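Local coordinates for protein sulfate adenylyltransferase (Allochromatium vinosum, PDB 4DNX) that catalyses the reaction of sulfate with ATP to give adenosine 5'-phosphosulfate and diphosphate, as a dissimilatory ATP sulfurylase, at residues 59-62 with 63-67; 136-140 with 141-145. All blocks are in the same frame, centred on the assembly; numbering follows the deposited sequence. Where two conformers were deposited one is given.

Contact 1 (59-62 with 63-67)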
ATOM      1  N   MET A  59      19.054 -15.823 -12.090  1.00 13.68           N
ATOM      2  CA  MET A  59      19.969 -16.952 -11.956  1.00 14.67           C
ATOM      3  C   MET A  59      20.763 -17.187 -13.213  1.00 15.11           C
ATOM      4  O   MET A  59      20.248 -17.053 -14.330  1.00 14.63           O
ATOM      5  CB  MET A  59      19.170 -18.231 -11.668  1.00 15.16           C
ATOM      6  CG  MET A  59      18.489 -18.233 -10.345  1.00 14.81           C
ATOM      7  SD  MET A  59      17.709 -19.830 -10.057  1.00 16.74           S
ATOM      8  CE  MET A  59      16.765 -19.446  -8.573  1.00 14.98           C
ATOM      9  N   ASN A  60      22.019 -17.621 -13.034  1.00 16.27           N
ATOM     10  CA  ASN A  60      22.737 -18.214 -14.177  1.00 17.50           C
ATOM     11  C   ASN A  60      22.225 -19.645 -14.460  1.00 17.56           C
ATOM     12  O   ASN A  60      21.389 -20.198 -13.676  1.00 16.32           O
ATOM     13  CB  ASN A  60      24.256 -18.192 -13.967  1.00 19.46           C
ATOM     14  CG  ASN A  60      24.706 -19.012 -12.765  1.00 22.53           C
ATOM     15  OD1 ASN A  60      24.060 -19.984 -12.347  1.00 22.41           O
ATOM     16  ND2 ASN A  60      25.864 -18.648 -12.239  1.00 24.17           N
ATOM     17  N   LEU A  61      22.694 -20.239 -15.550  1.00 18.31           N
ATOM     18  CA  LEU A  61      22.197 -21.541 -15.948  1.00 19.91           C
ATOM     19  C   LEU A  61      22.504 -22.619 -14.902  1.00 19.53           C
ATOM     20  O   LEU A  61      21.655 -23.467 -14.621  1.00 20.05           O
ATOM     21  CB  LEU A  61      22.834 -21.947 -17.279  1.00 23.13           C
ATOM     22  CG  LEU A  61      21.873 -22.233 -18.406  1.00 28.70           C
ATOM     23  CD1 LEU A  61      22.644 -22.758 -19.636  1.00 28.36           C
ATOM     24  CD2 LEU A  61      20.756 -23.199 -17.986  1.00 29.32           C
ATOM     25  N   ALA A  62      23.695 -22.598 -14.304  1.00 19.62           N
ATOM     26  CA  ALA A  62      23.994 -23.616 -13.251  1.00 19.15           C
ATOM     27  C   ALA A  62      23.034 -23.567 -12.030  1.00 18.64           C
ATOM     28  O   ALA A  62      22.572 -24.597 -11.556  1.00 19.21           O
ATOM     29  CB  ALA A  62      25.463 -23.507 -12.790  1.00 20.27           C
ATOM     30  N   ASP A  63      22.743 -22.373 -11.539  1.00 17.67           N
ATOM     31  CA  ASP A  63      21.764 -22.233 -10.467  1.00 17.49           C
ATOM     32  C   ASP A  63      20.352 -22.635 -10.916  1.00 17.26           C
ATOM     33  O   ASP A  63      19.586 -23.237 -10.140  1.00 17.24           O
ATOM     34  CB  ASP A  63      21.740 -20.784  -9.932  1.00 18.64           C
ATOM     35  CG  ASP A  63      22.934 -20.471  -9.039  1.00 22.97           C
ATOM     36  OD1 ASP A  63      23.420 -21.404  -8.364  1.00 23.62           O
ATOM     37  OD2 ASP A  63      23.382 -19.296  -9.002  1.00 24.58           O
ATOM     38  N   ALA A  64      19.976 -22.250 -12.142  1.00 16.98           N
ATOM     39  CA  ALA A  64      18.659 -22.639 -12.665  1.00 15.96           C
ATOM     40  C   ALA A  64      18.510 -24.161 -12.783  1.00 16.36           C
ATOM     41  O   ALA A  64      17.442 -24.730 -12.420  1.00 16.09           O
ATOM     42  CB  ALA A  64      18.346 -21.929 -13.995  1.00 15.77           C
ATOM     43  N   LEU A  65      19.575 -24.831 -13.258  1.00 16.15           N
ATOM     44  CA  LEU A  65      19.552 -26.321 -13.386  1.00 18.01           C
ATOM     45  C   LEU A  65      19.471 -26.963 -12.009  1.00 18.50           C
ATOM     46  O   LEU A  65      18.706 -27.903 -11.796  1.00 18.24           O
ATOM     47  CB  LEU A  65      20.765 -26.809 -14.179  1.00 18.75           C
ATOM     48  CG  LEU A  65      20.657 -26.427 -15.648  1.00 19.00           C
ATOM     49  CD1 LEU A  65      22.105 -26.369 -16.185  1.00 19.98           C
ATOM     50  CD2 LEU A  65      19.813 -27.446 -16.418  1.00 20.75           C
ATOM     51  N   SER A  66      20.190 -26.373 -11.056  1.00 18.81           N
ATOM     52  CA  SER A  66      20.192 -26.923  -9.699  1.00 19.18           C
ATOM     53  C   SER A  66      18.815 -26.697  -9.023  1.00 17.91           C
ATOM     54  O   SER A  66      18.275 -27.611  -8.402  1.00 19.06           O
ATOM     55  CB  SER A  66      21.318 -26.310  -8.872  1.00 19.64           C
ATOM     56  OG  SER A  66      21.437 -27.005  -7.623  1.00 19.84           O
ATOM     57  N   SER A  67      18.238 -25.510  -9.202  1.00 16.98           N
ATOM     58  CA  SER A  67      16.896 -25.200  -8.632  1.00 16.95           C
ATOM     59  C   SER A  67      15.812 -26.150  -9.218  1.00 17.10           C
ATOM     60  O   SER A  67      14.983 -26.755  -8.481  1.00 16.66           O
ATOM     61  CB  SER A  67      16.548 -23.725  -8.931  1.00 18.51           C
ATOM     62  OG  SER A  67      15.344 -23.434  -8.245  1.00 22.25           O
TER
HETATM   63  O   HOH W   1      23.133 -17.166 -10.442  1.00 18.13           O
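Asn60 and Asp63 meet at the N-cap of helix 61-70, in the PUA-like part of the chain. With Asn60 CG placed between its own backbone N and carbonyl carbon (chi1 62°), the amide folds back over the first turn, and OD1 accepts from Asp63 N at 2.8 Å. The bond is nearly straight, with an N-H...O angle of 172°, and the donor lies almost in line with the side-chain C=O bond. The return half of a capping box is indirect: a water accepts from Asn60 N and donates to Asp63 OD2, 2.6 Å away. The amide and carboxylate planes lie 25° apart in side chains crossing at a slant; Asn60 OD1 and Asp63 OD2, at 3.5 Å, are both acceptors and do not bond. Asp63 CG lies beside its backbone N, anti to the carbonyl carbon, which brings OD2 to the bridging water, while OD1 is bonded to Thr74 OG1. The two carboxylate oxygens therefore have separate partners, which should limit rotation of the group.

On the buried side, Met59 crosses Asp63 at about a right angle. Its CB is 4.4 Å from Ala64 CB, an apolar contact between the residue before the cap and the fourth residue of the helix, as in a hydrophobic staple. Beyond CG the methionine is extended, carrying SD along the turn to 3.9 Å from Ala64 N. Leu73 and Phe79 also touch this side chain, and Met131 of helix 125-136 packs on Leu61, Ala64 and Leu65.

Regular helix bonding follows at once: Ala64 N donates to Asn60 O at 2.9 Å and Leu65 N to Leu61 O at 2.8 Å. One turn apart, the two leucine side chains meet obliquely through their methyl groups, Leu61 CD2 lying 3.9 Å from Leu65 CD1.

Contact 2 (136-140 with 141-145)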
ATOM      1  N   TYR A 136       7.663 -28.515 -14.177  1.00 18.44           N
ATOM      2  CA  TYR A 136       6.234 -28.654 -14.515  1.00 18.74           C
ATOM      3  C   TYR A 136       5.703 -30.087 -14.443  1.00 19.90           C
ATOM      4  O   TYR A 136       4.491 -30.305 -14.546  1.00 19.80           O
ATOM      5  CB  TYR A 136       5.953 -28.023 -15.903  1.00 18.98           C
ATOM      6  CG  TYR A 136       6.328 -26.549 -15.941  1.00 17.22           C
ATOM      7  CD1 TYR A 136       5.459 -25.553 -15.472  1.00 15.92           C
ATOM      8  CD2 TYR A 136       7.579 -26.157 -16.417  1.00 17.08           C
ATOM      9  CE1 TYR A 136       5.827 -24.182 -15.478  1.00 15.12           C
ATOM     10  CE2 TYR A 136       7.949 -24.788 -16.447  1.00 15.90           C
ATOM     11  CZ  TYR A 136       7.082 -23.816 -15.995  1.00 15.02           C
ATOM     12  OH  TYR A 136       7.452 -22.482 -16.007  1.00 14.86           O
ATOM     13  N   GLY A 137       6.610 -31.055 -14.287  1.00 20.36           N
ATOM     14  CA  GLY A 137       6.246 -32.470 -14.194  1.00 22.71           C
ATOM     15  C   GLY A 137       5.684 -33.081 -15.462  1.00 24.67           C
ATOM     16  O   GLY A 137       5.000 -34.107 -15.419  1.00 26.07           O
ATOM     17  N   THR A 138       5.979 -32.461 -16.599  1.00 24.65           N
ATOM     18  CA  THR A 138       5.507 -32.968 -17.889  1.00 26.51           C
ATOM     19  C   THR A 138       6.249 -32.255 -18.995  1.00 27.64           C
ATOM     20  O   THR A 138       6.821 -31.171 -18.775  1.00 27.00           O
ATOM     21  CB  THR A 138       3.999 -32.687 -18.101  1.00 26.56           C
ATOM     22  OG1 THR A 138       3.588 -33.287 -19.342  1.00 27.00           O
ATOM     23  CG2 THR A 138       3.719 -31.197 -18.165  1.00 27.16           C
ATOM     24  N   SER A 139       6.193 -32.854 -20.187  1.00 29.30           N
ATOM     25  CA  SER A 139       6.768 -32.232 -21.365  0.70 31.71           C
ATOM     26  C   SER A 139       5.671 -31.795 -22.339  1.00 32.20           C
ATOM     27  O   SER A 139       5.954 -31.217 -23.394  1.00 32.98           O
ATOM     28  CB  SER A 139       7.751 -33.202 -22.030  0.70 33.96           C
ATOM     29  OG  SER A 139       8.930 -33.299 -21.245  0.70 34.77           O
ATOM     30  N   ASP A 140       4.419 -32.063 -21.966  1.00 29.82           N
ATOM     31  CA  ASP A 140       3.265 -31.776 -22.814  1.00 31.26           C
ATOM     32  C   ASP A 140       3.184 -30.290 -23.169  1.00 30.07           C
ATOM     33  O   ASP A 140       3.060 -29.467 -22.274  1.00 27.64           O
ATOM     34  CB  ASP A 140       1.992 -32.212 -22.089  1.00 31.99           C
ATOM     35  CG  ASP A 140       0.762 -32.156 -22.959  1.00 35.35           C
ATOM     36  OD1 ASP A 140       0.806 -31.638 -24.099  1.00 35.48           O
ATOM     37  OD2 ASP A 140      -0.273 -32.653 -22.483  1.00 39.69           O
ATOM     38  N   PRO A 141       3.282 -29.941 -24.455  1.00 31.73           N
ATOM     39  CA  PRO A 141       3.064 -28.544 -24.865  1.00 32.04           C
ATOM     40  C   PRO A 141       1.643 -28.003 -24.628  1.00 32.24           C
ATOM     41  O   PRO A 141       1.437 -26.794 -24.742  1.00 35.94           O
ATOM     42  CB  PRO A 141       3.364 -28.556 -26.371  1.00 32.76           C
ATOM     43  CG  PRO A 141       3.634 -29.985 -26.749  1.00 34.21           C
ATOM     44  CD  PRO A 141       3.242 -30.860 -25.612  1.00 33.84           C
ATOM     45  N   LYS A 142       0.680 -28.861 -24.300  1.00 35.55           N
ATOM     46  CA  LYS A 142      -0.658 -28.420 -23.857  1.00 33.55           C
ATOM     47  C   LYS A 142      -0.628 -27.762 -22.452  1.00 30.59           C
ATOM     48  O   LYS A 142      -1.606 -27.155 -22.017  1.00 30.87           O
ATOM     49  CB  LYS A 142      -1.675 -29.589 -23.855  1.00 37.49           C
ATOM     50  CG  LYS A 142      -2.128 -30.116 -25.268  1.00 39.77           C
ATOM     51  CD  LYS A 142      -2.930 -31.449 -25.173  1.00 42.57           C
ATOM     52  CE  LYS A 142      -1.980 -32.659 -25.090  1.00 43.05           C
ATOM     53  NZ  LYS A 142      -2.612 -34.013 -24.946  1.00 51.09           N
ATOM     54  N   HIS A 143       0.469 -27.906 -21.729  1.00 26.09           N
ATOM     55  CA  HIS A 143       0.517 -27.372 -20.381  1.00 23.04           C
ATOM     56  C   HIS A 143       0.850 -25.876 -20.525  1.00 20.64           C
ATOM     57  O   HIS A 143       1.846 -25.511 -21.174  1.00 21.03           O
ATOM     58  CB  HIS A 143       1.553 -28.139 -19.577  1.00 21.23           C
ATOM     59  CG  HIS A 143       1.653 -27.717 -18.147  1.00 20.64           C
ATOM     60  ND1 HIS A 143       2.011 -26.440 -17.764  1.00 18.82           N
ATOM     61  CD2 HIS A 143       1.479 -28.423 -17.010  1.00 20.12           C
ATOM     62  CE1 HIS A 143       2.035 -26.372 -16.441  1.00 18.44           C
ATOM     63  NE2 HIS A 143       1.745 -27.576 -15.963  1.00 18.22           N
ATOM     64  N   PRO A 144       0.005 -25.003 -19.989  1.00 20.30           N
ATOM     65  CA  PRO A 144       0.216 -23.582 -20.266  1.00 18.78           C
ATOM     66  C   PRO A 144       1.502 -23.024 -19.652  1.00 17.90           C
ATOM     67  O   PRO A 144       2.073 -22.083 -20.184  1.00 17.42           O
ATOM     68  CB  PRO A 144      -1.032 -22.899 -19.669  1.00 19.48           C
ATOM     69  CG  PRO A 144      -1.492 -23.851 -18.579  1.00 19.23           C
ATOM     70  CD  PRO A 144      -1.138 -25.230 -19.068  1.00 19.78           C
ATOM     71  N   GLY A 145       1.963 -23.614 -18.549  1.00 17.15           N
ATOM     72  CA  GLY A 145       3.175 -23.138 -17.903  1.00 15.84           C
ATOM     73  C   GLY A 145       4.383 -23.598 -18.735  1.00 15.90           C
ATOM     74  O   GLY A 145       5.332 -22.871 -18.866  1.00 15.49           O
TER
HETATM   75  O   HOH W   2       5.802 -20.795 -17.039  1.00 15.39           O
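Asp140 and Lys142 are joined first by a hydrogen bond: Lys142 N donates to Asp140 OD1 at 2.8 Å, reaching the oxygen from above the carboxylate plane. This is an Asx turn over Pro141, and it coincides with a type I beta turn in which His143 N donates to Asp140 O at 3.1 Å. Just upstream, Thr138 OG1 accepts from Asp140 N in an ST turn. At the far end, His143 ND1 accepts from Gly145 N (2.9 Å) and also from Val146 N, capping helix 144-149.

The electrostatic component is looser. Lys142 bends at chi3 so that its chain curls along the carboxylate, but NZ remains 3.7 Å from Asp140 OD2, a long salt bridge. Replacing Asp140 by an alanine removes the carboxylate, which would probably leave Lys142 N without its side-chain acceptor and the lysine ammonium without its nearby charge, so that the turn could shift.

Ring contacts complete the arrangement. Tyr136 presents its edge to the face of His143 in an offset edge-to-face pair, the planes 68° apart and the centroids separated by 5.5 Å. The methyl CG2 of Thr138 lies 3.7 Å from His143 CD2. Over one face of the tyrosine, near the rim, sits Gly145 C; a CB at this glycine would clash with the ring. A water joins Tyr136 OH to Gly145 O, and Tyr305 OH bonds both His143 NE2 and Tyr136 O. The whole is a tight connection between helices 125-136 and 144-149, in which an Asx-Pro turn leads into a histidine N-cap.

Following the chain from the N terminus, contact 1 comes first, turning from strand 57-58 into helix 61-70. The strands 86-87, 98-102, 111-116 and 119-122 intervene before helix 125-136, whose end leads into contact 2 and on to helix 144-149. Each contact closes only a short local turn; the two are in series, neither nesting nor crossing. The centres of contacts 1 and 2 are about 20 Å apart, and their nearest atoms about 9 Å apart, with no touch. Helix 125-136 relates them: its Met131 packs against contact 1, while its last residue opens contact 2. Both lie in the PUA-like range, and contact 2 also meets Tyr304 and Tyr305 of the ATP-sulfurylase range.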